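Local structure of GDSL-like protein (Collinsella aerofaciens ATCC 25986, 7BXD) at residues Y133-R136 and T137-R141; D85-V88 and E89-D92; L119-D123 and A124-Y128. The protein is probably an acyl-hydrolase of the GDSL-like (SGNH hydrolase) family, cleaving ester-type bonds in a substrate that remains to be defined. All coordinates share one frame; numbering follows the deposited sequence.

Three short-range contacts illustrate how side chains a few residues apart shape helices and their beginnings. Contacts 1 and 3 both involve helix 127-141: contact 3 is the loop and turn that lead into it, contact 1 its last turns. Contact 2 holds the short helix 87-90, which packs against 127-141 where T137 and I138 meet L91; V88 also touches A124 of contact 3. Contacts 1 and 2 are partly buried, whereas contact 3 is a surface contact. Chemistry follows place: within the helix, threonines reinforce backbone bonds; at the start of helix 87-90 a capping box and an arginine held by backbone and hydroxyl oxygens dominate; in the outer loop, carboxylates, a histidine and waters do the work.

Contact 1 (Y133-R136 and T137-R141); sequences YLIR and TITAR
Y133 and T137, one helical turn apart, meet through both backbone and ring. The carbonyl oxygen of Y133 accepts two hydrogen bonds, from T137 N and, at 2.8 Å, from T137 OG1; the two donors arrive from opposite faces of the carbonyl plane. The same pattern recurs two residues on, where I135 O takes T139 N at 3.1 Å and T139 OG1 at 2.8 Å. In both threonines the hydroxyl stands anti to the carbonyl carbon (chi1 -55° in T137), which turns it back toward the preceding turn. Simpler backbone bonds run from I138 N to L134 O and from A140 N to R136 O. Together they make up the C-terminal turns of helix 127-141, one of the helices flanking the parallel sheet of this SGNH-hydrolase fold, with L134 and I138 both resting on V103 of strand 100-104. Aromatic contact centres on the Y133 ring. T137 OG1 sits 3.2 Å above the ring plane, over its centre, and T137 CB makes a CH-pi contact 4.2 Å from the centroid of Y133. Apolar contact is lighter: L134 CB and I138 CD1 approach to 4.4 Å. On the exposed side, R136 bends at chi3 and pairs through NE with D132.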
ATOM      1  N   TYR A 133       5.067   9.478 -10.743  1.00 14.22           N
ATOM      2  CA  TYR A 133       6.503   9.460 -10.433  1.00 14.66           C
ATOM      3  C   TYR A 133       6.964   8.075 -10.017  1.00 13.75           C
ATOM      4  O   TYR A 133       8.030   7.615 -10.447  1.00 14.24           O
ATOM      5  CB  TYR A 133       6.823  10.473  -9.326  1.00 15.75           C
ATOM      6  CG  TYR A 133       8.282  10.491  -8.970  1.00 16.29           C
ATOM      7  CD1 TYR A 133       8.785   9.639  -7.973  1.00 16.47           C
ATOM      8  CD2 TYR A 133       9.164  11.378  -9.618  1.00 18.57           C
ATOM      9  CE1 TYR A 133      10.118   9.644  -7.651  1.00 17.96           C
ATOM     10  CE2 TYR A 133      10.506  11.393  -9.298  1.00 19.73           C
ATOM     11  CZ  TYR A 133      10.977  10.520  -8.320  1.00 19.49           C
ATOM     12  OH  TYR A 133      12.339  10.535  -8.005  1.00 21.35           O
ATOM     13  N   LEU A 134       6.226   7.422  -9.113  1.00 13.96           N
ATOM     14  CA  LEU A 134       6.677   6.112  -8.642  1.00 14.07           C
ATOM     15  C   LEU A 134       6.789   5.128  -9.787  1.00 13.58           C
ATOM     16  O   LEU A 134       7.763   4.372  -9.872  1.00 14.38           O
ATOM     17  CB  LEU A 134       5.740   5.544  -7.579  1.00 14.34           C
ATOM     18  CG  LEU A 134       5.712   6.222  -6.197  1.00 14.95           C
ATOM     19  CD1 LEU A 134       4.801   5.384  -5.293  1.00 16.12           C
ATOM     20  CD2 LEU A 134       7.102   6.331  -5.599  1.00 14.97           C
ATOM     21  N   ILE A 135       5.795   5.086 -10.686  1.00 13.19           N
ATOM     22  CA  ILE A 135       5.852   4.087 -11.743  1.00 13.35           C
ATOM     23  C   ILE A 135       7.012   4.374 -12.684  1.00 13.71           C
ATOM     24  O   ILE A 135       7.780   3.463 -13.042  1.00 14.70           O
ATOM     25  CB  ILE A 135       4.511   3.997 -12.498  1.00 13.42           C
ATOM     26  CG1 ILE A 135       3.431   3.450 -11.538  1.00 13.67           C
ATOM     27  CG2 ILE A 135       4.668   3.123 -13.758  1.00 14.10           C
ATOM     28  CD1 ILE A 135       2.012   3.633 -12.018  1.00 14.82           C
ATOM     29  N   ARG A 136       7.178   5.645 -13.073  1.00 14.23           N
ATOM     30  CA  ARG A 136       8.290   5.989 -13.969  1.00 15.20           C
ATOM     31  C   ARG A 136       9.626   5.669 -13.316  1.00 14.12           C
ATOM     32  O   ARG A 136      10.569   5.194 -13.978  1.00 15.08           O
ATOM     33  CB  ARG A 136       8.229   7.474 -14.351  1.00 16.52           C
ATOM     34  CG  ARG A 136       7.089   7.820 -15.316  1.00 18.35           C
ATOM     35  CD  ARG A 136       7.190   9.308 -15.752  1.00 21.27           C
ATOM     36  NE  ARG A 136       6.839  10.251 -14.684  1.00 24.43           N
ATOM     37  CZ  ARG A 136       7.685  11.058 -14.031  1.00 27.54           C
ATOM     38  NH1 ARG A 136       8.983  11.054 -14.304  1.00 29.52           N
ATOM     39  NH2 ARG A 136       7.218  11.877 -13.083  1.00 29.19           N
ATOM     40  N   THR A 137       9.749   5.979 -12.023  1.00 14.21           N
ATOM     41  CA  THR A 137      11.071   5.957 -11.399  1.00 14.74           C
ATOM     42  C   THR A 137      11.449   4.537 -10.970  1.00 14.61           C
ATOM     43  O   THR A 137      12.621   4.134 -11.067  1.00 15.62           O
ATOM     44  CB  THR A 137      11.115   6.969 -10.247  1.00 15.65           C
ATOM     45  OG1 THR A 137      10.732   8.247 -10.767  1.00 16.17           O
ATOM     46  CG2 THR A 137      12.524   7.076  -9.655  1.00 17.34           C
ATOM     47  N   ILE A 138      10.474   3.746 -10.497  1.00 13.97           N
ATOM     48  CA  ILE A 138      10.743   2.329 -10.263  1.00 14.06           C
ATOM     49  C   ILE A 138      11.215   1.688 -11.559  1.00 14.73           C
ATOM     50  O   ILE A 138      12.176   0.901 -11.569  1.00 15.55           O
ATOM     51  CB  ILE A 138       9.498   1.617  -9.695  1.00 14.30           C
ATOM     52  CG1 ILE A 138       9.233   2.061  -8.246  1.00 14.26           C
ATOM     53  CG2 ILE A 138       9.641   0.085  -9.804  1.00 15.21           C
ATOM     54  CD1 ILE A 138       7.863   1.657  -7.687  1.00 15.03           C
ATOM     55  N   THR A 139      10.550   2.011 -12.679  1.00 14.78           N
ATOM     56  CA  THR A 139      10.929   1.399 -13.940  1.00 15.31           C
ATOM     57  C   THR A 139      12.329   1.836 -14.357  1.00 15.55           C
ATOM     58  O   THR A 139      13.118   1.023 -14.852  1.00 16.39           O
ATOM     59  CB  THR A 139       9.887   1.706 -15.019  1.00 15.46           C
ATOM     60  OG1 THR A 139       8.596   1.268 -14.575  1.00 15.25           O
ATOM     61  CG2 THR A 139      10.260   0.974 -16.317  1.00 16.46           C
ATOM     62  N   ALA A 140      12.674   3.106 -14.118  1.00 15.97           N
ATOM     63  CA  ALA A 140      14.001   3.584 -14.499  1.00 16.44           C
ATOM     64  C   ALA A 140      15.091   2.884 -13.705  1.00 16.39           C
ATOM     65  O   ALA A 140      16.159   2.581 -14.258  1.00 17.98           O
ATOM     66  CB  ALA A 140      14.074   5.106 -14.322  1.00 17.54           C
ATOM     67  N   ARG A 141      14.864   2.642 -12.410  1.00 15.57           N
ATOM     68  CA  ARG A 141      15.920   2.090 -11.580  1.00 16.41           C
ATOM     69  C   ARG A 141      15.903   0.568 -11.565  1.00 16.58           C
ATOM     70  O   ARG A 141      16.910  -0.054 -11.213  1.00 17.72           O
ATOM     71  CB  ARG A 141      15.799   2.678 -10.178  1.00 17.49           C
ATOM     72  CG  ARG A 141      14.647   2.134  -9.352  1.00 16.40           C
ATOM     73  CD  ARG A 141      14.300   3.055  -8.167  1.00 16.66           C
ATOM     74  NE  ARG A 141      15.403   3.130  -7.186  1.00 16.81           N
ATOM     75  CZ  ARG A 141      15.565   2.314  -6.148  1.00 16.37           C
ATOM     76  NH1 ARG A 141      14.704   1.326  -5.923  1.00 16.39           N
ATOM     77  NH2 ARG A 141      16.629   2.467  -5.338  1.00 17.33           N
TER

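Contact 2 (D85-V88 and E89-D92); sequences DSFV and ERLD
R90 NE donates to D85 O at 3.2 Å, coming from above the carbonyl plane, while the carboxylate of D85 turns to R83. S86, next along, is the N-cap of helix 87-90. S86 OG lies between the backbone N and the carbonyl carbon (chi1 66°), a rotamer that lets it accept from E89 N at 3.0 Å. E89 accepts in return: its OE1 takes S86 N at 3.1 Å and S86 OG at 2.7 Å; both donors use the anti side of the carboxylate but reach it from opposite faces. Two donors on one oxygen thus pin the glutamate over the helix start. S86 O in turn receives R90 N at 2.8 Å, a bond almost in line with the carbonyl. F87 and R90 then run side by side. R90 NH2 stands 3.4 Å above the F87 ring, displaced toward its rim, and the guanidinium, its plane 73° from that of the ring, forms a cation-pi contact. Its nitrogens also bond to S75 OG, G35 O and F70 O, which fix its rotation and would disperse its charge among backbone and hydroxyl oxygens. V88 turns its side chain to A130 and Y133 of helix 127-141, while its carbonyl oxygen accepts from a water that also receives D92 N at 2.9 Å. The reciprocal S86 and E89 bonds are those of a classic capping box, here opening a single short helix beside the central parallel sheet.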
ATOM      1  N   ASP A  85       9.191  11.734   4.480  1.00 20.52           N
ATOM      2  CA  ASP A  85       9.268  10.285   4.304  1.00 19.58           C
ATOM      3  C   ASP A  85       8.200   9.738   3.367  1.00 17.70           C
ATOM      4  O   ASP A  85       7.774   8.597   3.525  1.00 17.25           O
ATOM      5  CB  ASP A  85       9.190   9.583   5.662  1.00 20.73           C
ATOM      6  CG  ASP A  85       7.870   9.820   6.378  1.00 21.73           C
ATOM      7  OD1 ASP A  85       7.026  10.620   5.916  1.00 21.03           O
ATOM      8  OD2 ASP A  85       7.679   9.164   7.432  1.00 23.70           O
ATOM      9  N   SER A  86       7.812  10.520   2.367  1.00 16.71           N
ATOM     10  CA  SER A  86       6.847  10.025   1.382  1.00 15.81           C
ATOM     11  C   SER A  86       7.438   8.867   0.575  1.00 15.07           C
ATOM     12  O   SER A  86       8.666   8.645   0.544  1.00 15.62           O
ATOM     13  CB  SER A  86       6.459  11.116   0.397  1.00 16.70           C
ATOM     14  OG  SER A  86       7.552  11.523  -0.419  1.00 16.68           O
ATOM     15  N   PHE A  87       6.549   8.110  -0.094  1.00 14.49           N
ATOM     16  CA  PHE A  87       7.066   7.067  -0.977  1.00 14.24           C
ATOM     17  C   PHE A  87       7.986   7.692  -2.023  1.00 14.20           C
ATOM     18  O   PHE A  87       9.023   7.131  -2.373  1.00 14.57           O
ATOM     19  CB  PHE A  87       5.947   6.294  -1.688  1.00 13.60           C
ATOM     20  CG  PHE A  87       5.100   5.368  -0.833  1.00 13.40           C
ATOM     21  CD1 PHE A  87       4.520   5.758   0.396  1.00 14.35           C
ATOM     22  CD2 PHE A  87       4.813   4.085  -1.310  1.00 14.18           C
ATOM     23  CE1 PHE A  87       3.659   4.877   1.098  1.00 14.10           C
ATOM     24  CE2 PHE A  87       3.960   3.223  -0.606  1.00 14.66           C
ATOM     25  CZ  PHE A  87       3.384   3.618   0.568  1.00 13.88           C
ATOM     26  N   VAL A  88       7.591   8.844  -2.576  1.00 14.29           N
ATOM     27  CA  VAL A  88       8.423   9.512  -3.574  1.00 14.99           C
ATOM     28  C   VAL A  88       9.815   9.777  -3.002  1.00 15.75           C
ATOM     29  O   VAL A  88      10.823   9.531  -3.668  1.00 16.63           O
ATOM     30  CB  VAL A  88       7.743  10.813  -4.040  1.00 15.58           C
ATOM     31  CG1 VAL A  88       8.718  11.706  -4.826  1.00 16.68           C
ATOM     32  CG2 VAL A  88       6.489  10.495  -4.871  1.00 16.26           C
ATOM     33  N   GLU A  89       9.883  10.306  -1.765  1.00 15.80           N
ATOM     34  CA  GLU A  89      11.164  10.644  -1.159  1.00 16.73           C
ATOM     35  C   GLU A  89      11.976   9.409  -0.781  1.00 16.32           C
ATOM     36  O   GLU A  89      13.218   9.451  -0.798  1.00 17.06           O
ATOM     37  CB  GLU A  89      10.946  11.551   0.042  1.00 18.27           C
ATOM     38  CG  GLU A  89      10.564  12.977  -0.329  1.00 19.71           C
ATOM     39  CD  GLU A  89       9.828  13.721   0.776  1.00 20.64           C
ATOM     40  OE1 GLU A  89       8.789  13.221   1.270  1.00 20.18           O
ATOM     41  OE2 GLU A  89      10.261  14.860   1.127  1.00 22.84           O
ATOM     42  N   ARG A  90      11.298   8.312  -0.395  1.00 15.75           N
ATOM     43  CA  ARG A  90      11.983   7.107   0.071  1.00 15.69           C
ATOM     44  C   ARG A  90      12.474   6.220  -1.067  1.00 15.41           C
ATOM     45  O   ARG A  90      13.307   5.335  -0.823  1.00 15.91           O
ATOM     46  CB  ARG A  90      11.057   6.265   0.967  1.00 16.12           C
ATOM     47  CG  ARG A  90      10.806   6.909   2.343  1.00 17.59           C
ATOM     48  CD  ARG A  90      10.232   5.854   3.290  1.00 20.59           C
ATOM     49  NE  ARG A  90       8.860   5.604   2.889  1.00 20.06           N
ATOM     50  CZ  ARG A  90       8.242   4.416   2.715  1.00 17.68           C
ATOM     51  NH1 ARG A  90       8.844   3.229   2.854  1.00 18.21           N
ATOM     52  NH2 ARG A  90       6.967   4.453   2.398  1.00 16.50           N
ATOM     53  N   LEU A  91      11.938   6.376  -2.289  1.00 15.18           N
ATOM     54  CA  LEU A  91      12.152   5.347  -3.311  1.00 14.86           C
ATOM     55  C   LEU A  91      13.644   5.100  -3.587  1.00 14.80           C
ATOM     56  O   LEU A  91      14.084   3.948  -3.729  1.00 15.51           O
ATOM     57  CB  LEU A  91      11.402   5.727  -4.588  1.00 15.55           C
ATOM     58  CG  LEU A  91      11.651   4.831  -5.797  1.00 15.61           C
ATOM     59  CD1 LEU A  91      11.253   3.398  -5.526  1.00 15.86           C
ATOM     60  CD2 LEU A  91      10.877   5.397  -6.980  1.00 16.71           C
ATOM     61  N   ASP A  92      14.437   6.170  -3.722  1.00 15.62           N
ATOM     62  CA  ASP A  92      15.810   5.956  -4.153  1.00 16.65           C
ATOM     63  C   ASP A  92      16.613   5.161  -3.139  1.00 16.75           C
ATOM     64  O   ASP A  92      17.647   4.567  -3.504  1.00 17.95           O
ATOM     65  CB  ASP A  92      16.535   7.288  -4.395  1.00 19.55           C
ATOM     66  CG  ASP A  92      17.801   7.140  -5.248  1.00 23.67           C
ATOM     67  OD1 ASP A  92      17.686   6.695  -6.417  1.00 25.39           O
ATOM     68  OD2 ASP A  92      18.900   7.498  -4.772  1.00 25.93           O
TER
HETATM   69  O   HOH W   1      13.515   8.915  -4.022  1.00 19.72           O

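Contact 3 (L119-D123 and A124-Y128); sequences LGSTD and AHEFY
A short hydrogen bond runs from S121 OG to E126 OE1, 2.6 Å away, on the anti side of the carboxylate. S121 OG also accepts from D123 N at 3.1 Å, closing an ST turn, so this hydroxyl is gripped as donor and acceptor together. A type I beta turn follows from D123 to E126, the N-cap of helix 127-141, and is closed by E126 N to D123 O. D123 OD1 holds H125 twice: the backbone N comes from above the carboxylate plane, whereas H125 ND1, 3.0 Å from OD1, meets its syn lone pair and keeps the oxygen within the plane of the imidazole. With CG anti to the backbone N (chi1 -177°), the D123 carboxylate reaches forward over the turn to serve both donors. D123 OD2 lies 4.4 Å from E126 OE2, and one water donates to both, probably easing the repulsion between the like charges. Nearer the start of the loop, a second water accepts from G120 N and donates to S121 O. L119 crosses Y128 at about a right angle beside V186 of helix 176-189, and the Y128 hydroxyl bonds to E185. L119 CB lies 3.7 Å from Y128 CE1, while L119 N stands 3.5 Å above the plane of the Y128 ring, over its centre.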
ATOM      1  N   LEU A 119      -5.349  13.433 -13.857  1.00 17.35           N
ATOM      2  CA  LEU A 119      -4.553  12.487 -14.629  1.00 17.42           C
ATOM      3  C   LEU A 119      -3.681  13.258 -15.619  1.00 16.98           C
ATOM      4  O   LEU A 119      -4.172  14.081 -16.398  1.00 19.15           O
ATOM      5  CB  LEU A 119      -5.470  11.521 -15.371  1.00 18.13           C
ATOM      6  CG  LEU A 119      -4.798  10.423 -16.197  1.00 18.78           C
ATOM      7  CD1 LEU A 119      -3.911   9.523 -15.355  1.00 18.54           C
ATOM      8  CD2 LEU A 119      -5.847   9.586 -16.956  1.00 20.28           C
ATOM      9  N   GLY A 120      -2.388  12.977 -15.596  1.00 16.76           N
ATOM     10  CA  GLY A 120      -1.397  13.686 -16.375  1.00 17.57           C
ATOM     11  C   GLY A 120      -0.522  14.584 -15.520  1.00 17.43           C
ATOM     12  O   GLY A 120       0.534  15.045 -15.985  1.00 18.58           O
ATOM     13  N   SER A 121      -0.911  14.844 -14.267  1.00 16.52           N
ATOM     14  CA  SER A 121      -0.043  15.568 -13.353  1.00 16.32           C
ATOM     15  C   SER A 121       1.338  14.937 -13.294  1.00 16.39           C
ATOM     16  O   SER A 121       1.494  13.697 -13.291  1.00 16.99           O
ATOM     17  CB  SER A 121      -0.631  15.444 -11.954  1.00 16.59           C
ATOM     18  OG  SER A 121       0.238  16.021 -10.978  1.00 17.17           O
ATOM     19  N   THR A 122       2.350  15.797 -13.148  1.00 16.42           N
ATOM     20  CA  THR A 122       3.695  15.373 -12.767  1.00 17.05           C
ATOM     21  C   THR A 122       4.181  16.089 -11.510  1.00 17.16           C
ATOM     22  O   THR A 122       5.388  16.096 -11.214  1.00 19.77           O
ATOM     23  CB  THR A 122       4.695  15.540 -13.922  1.00 19.91           C
ATOM     24  OG1 THR A 122       4.741  16.913 -14.313  1.00 21.75           O
ATOM     25  CG2 THR A 122       4.296  14.676 -15.107  1.00 20.67           C
ATOM     26  N   ASP A 123       3.262  16.646 -10.737  1.00 15.99           N
ATOM     27  CA  ASP A 123       3.611  17.254  -9.457  1.00 16.11           C
ATOM     28  C   ASP A 123       3.577  16.157  -8.396  1.00 15.10           C
ATOM     29  O   ASP A 123       2.514  15.609  -8.102  1.00 14.90           O
ATOM     30  CB  ASP A 123       2.568  18.310  -9.123  1.00 17.87           C
ATOM     31  CG  ASP A 123       2.869  19.070  -7.840  1.00 19.60           C
ATOM     32  OD1 ASP A 123       3.833  18.708  -7.126  1.00 18.39           O
ATOM     33  OD2 ASP A 123       2.119  20.031  -7.523  1.00 22.77           O
ATOM     34  N   ALA A 124       4.745  15.813  -7.837  1.00 15.07           N
ATOM     35  CA  ALA A 124       4.813  14.770  -6.819  1.00 15.99           C
ATOM     36  C   ALA A 124       4.174  15.172  -5.497  1.00 15.05           C
ATOM     37  O   ALA A 124       4.088  14.321  -4.600  1.00 15.60           O
ATOM     38  CB  ALA A 124       6.270  14.336  -6.617  1.00 17.81           C
ATOM     39  N   HIS A 125       3.705  16.414  -5.362  1.00 15.19           N
ATOM     40  CA  HIS A 125       2.846  16.816  -4.250  1.00 16.47           C
ATOM     41  C   HIS A 125       1.370  16.514  -4.502  1.00 16.30           C
ATOM     42  O   HIS A 125       0.565  16.666  -3.576  1.00 18.46           O
ATOM     43  CB  HIS A 125       2.986  18.317  -3.974  1.00 18.74           C
ATOM     44  CG  HIS A 125       4.365  18.714  -3.584  1.00 22.65           C
ATOM     45  ND1 HIS A 125       5.325  19.023  -4.521  1.00 25.78           N
ATOM     46  CD2 HIS A 125       4.955  18.845  -2.376  1.00 24.89           C
ATOM     47  CE1 HIS A 125       6.446  19.362  -3.903  1.00 27.55           C
ATOM     48  NE2 HIS A 125       6.257  19.232  -2.600  1.00 27.37           N
ATOM     49  N   GLU A 126       0.979  16.165  -5.730  1.00 14.45           N
ATOM     50  CA  GLU A 126      -0.390  15.761  -6.022  1.00 14.54           C
ATOM     51  C   GLU A 126      -0.428  14.239  -6.091  1.00 14.34           C
ATOM     52  O   GLU A 126       0.554  13.606  -6.478  1.00 14.28           O
ATOM     53  CB  GLU A 126      -0.861  16.344  -7.359  1.00 14.94           C
ATOM     54  CG  GLU A 126      -1.104  17.838  -7.353  1.00 15.62           C
ATOM     55  CD  GLU A 126      -1.544  18.385  -8.705  1.00 15.51           C
ATOM     56  OE1 GLU A 126      -1.322  17.731  -9.746  1.00 16.93           O
ATOM     57  OE2 GLU A 126      -2.085  19.532  -8.728  1.00 17.58           O
ATOM     58  N   PHE A 127      -1.565  13.640  -5.722  1.00 14.15           N
ATOM     59  CA  PHE A 127      -1.623  12.186  -5.722  1.00 13.80           C
ATOM     60  C   PHE A 127      -1.389  11.608  -7.110  1.00 13.50           C
ATOM     61  O   PHE A 127      -0.620  10.648  -7.268  1.00 13.72           O
ATOM     62  CB  PHE A 127      -2.950  11.708  -5.161  1.00 13.87           C
ATOM     63  CG  PHE A 127      -2.931  10.251  -4.803  1.00 13.65           C
ATOM     64  CD1 PHE A 127      -2.178   9.789  -3.715  1.00 13.89           C
ATOM     65  CD2 PHE A 127      -3.686   9.331  -5.537  1.00 13.86           C
ATOM     66  CE1 PHE A 127      -2.169   8.456  -3.391  1.00 14.02           C
ATOM     67  CE2 PHE A 127      -3.668   8.001  -5.187  1.00 14.22           C
ATOM     68  CZ  PHE A 127      -2.915   7.564  -4.114  1.00 14.19           C
ATOM     69  N   TYR A 128      -2.083  12.140  -8.127  1.00 13.88           N
ATOM     70  CA  TYR A 128      -1.861  11.638  -9.493  1.00 13.94           C
ATOM     71  C   TYR A 128      -0.394  11.732  -9.870  1.00 13.75           C
ATOM     72  O   TYR A 128       0.155  10.819 -10.509  1.00 14.71           O
ATOM     73  CB  TYR A 128      -2.704  12.396 -10.532  1.00 14.74           C
ATOM     74  CG  TYR A 128      -4.127  11.914 -10.723  1.00 14.16           C
ATOM     75  CD1 TYR A 128      -4.406  10.835 -11.567  1.00 14.55           C
ATOM     76  CD2 TYR A 128      -5.206  12.577 -10.131  1.00 14.29           C
ATOM     77  CE1 TYR A 128      -5.699  10.427 -11.822  1.00 15.00           C
ATOM     78  CE2 TYR A 128      -6.509  12.160 -10.365  1.00 15.71           C
ATOM     79  CZ  TYR A 128      -6.752  11.083 -11.203  1.00 15.32           C
ATOM     80  OH  TYR A 128      -8.059  10.665 -11.397  1.00 17.56           O
TER
HETATM   81  O   HOH W   2      -0.647  11.729 -13.540  1.00 17.84           O
HETATM   82  O   HOH W   3      -0.248  21.397  -7.566  1.00 24.54           O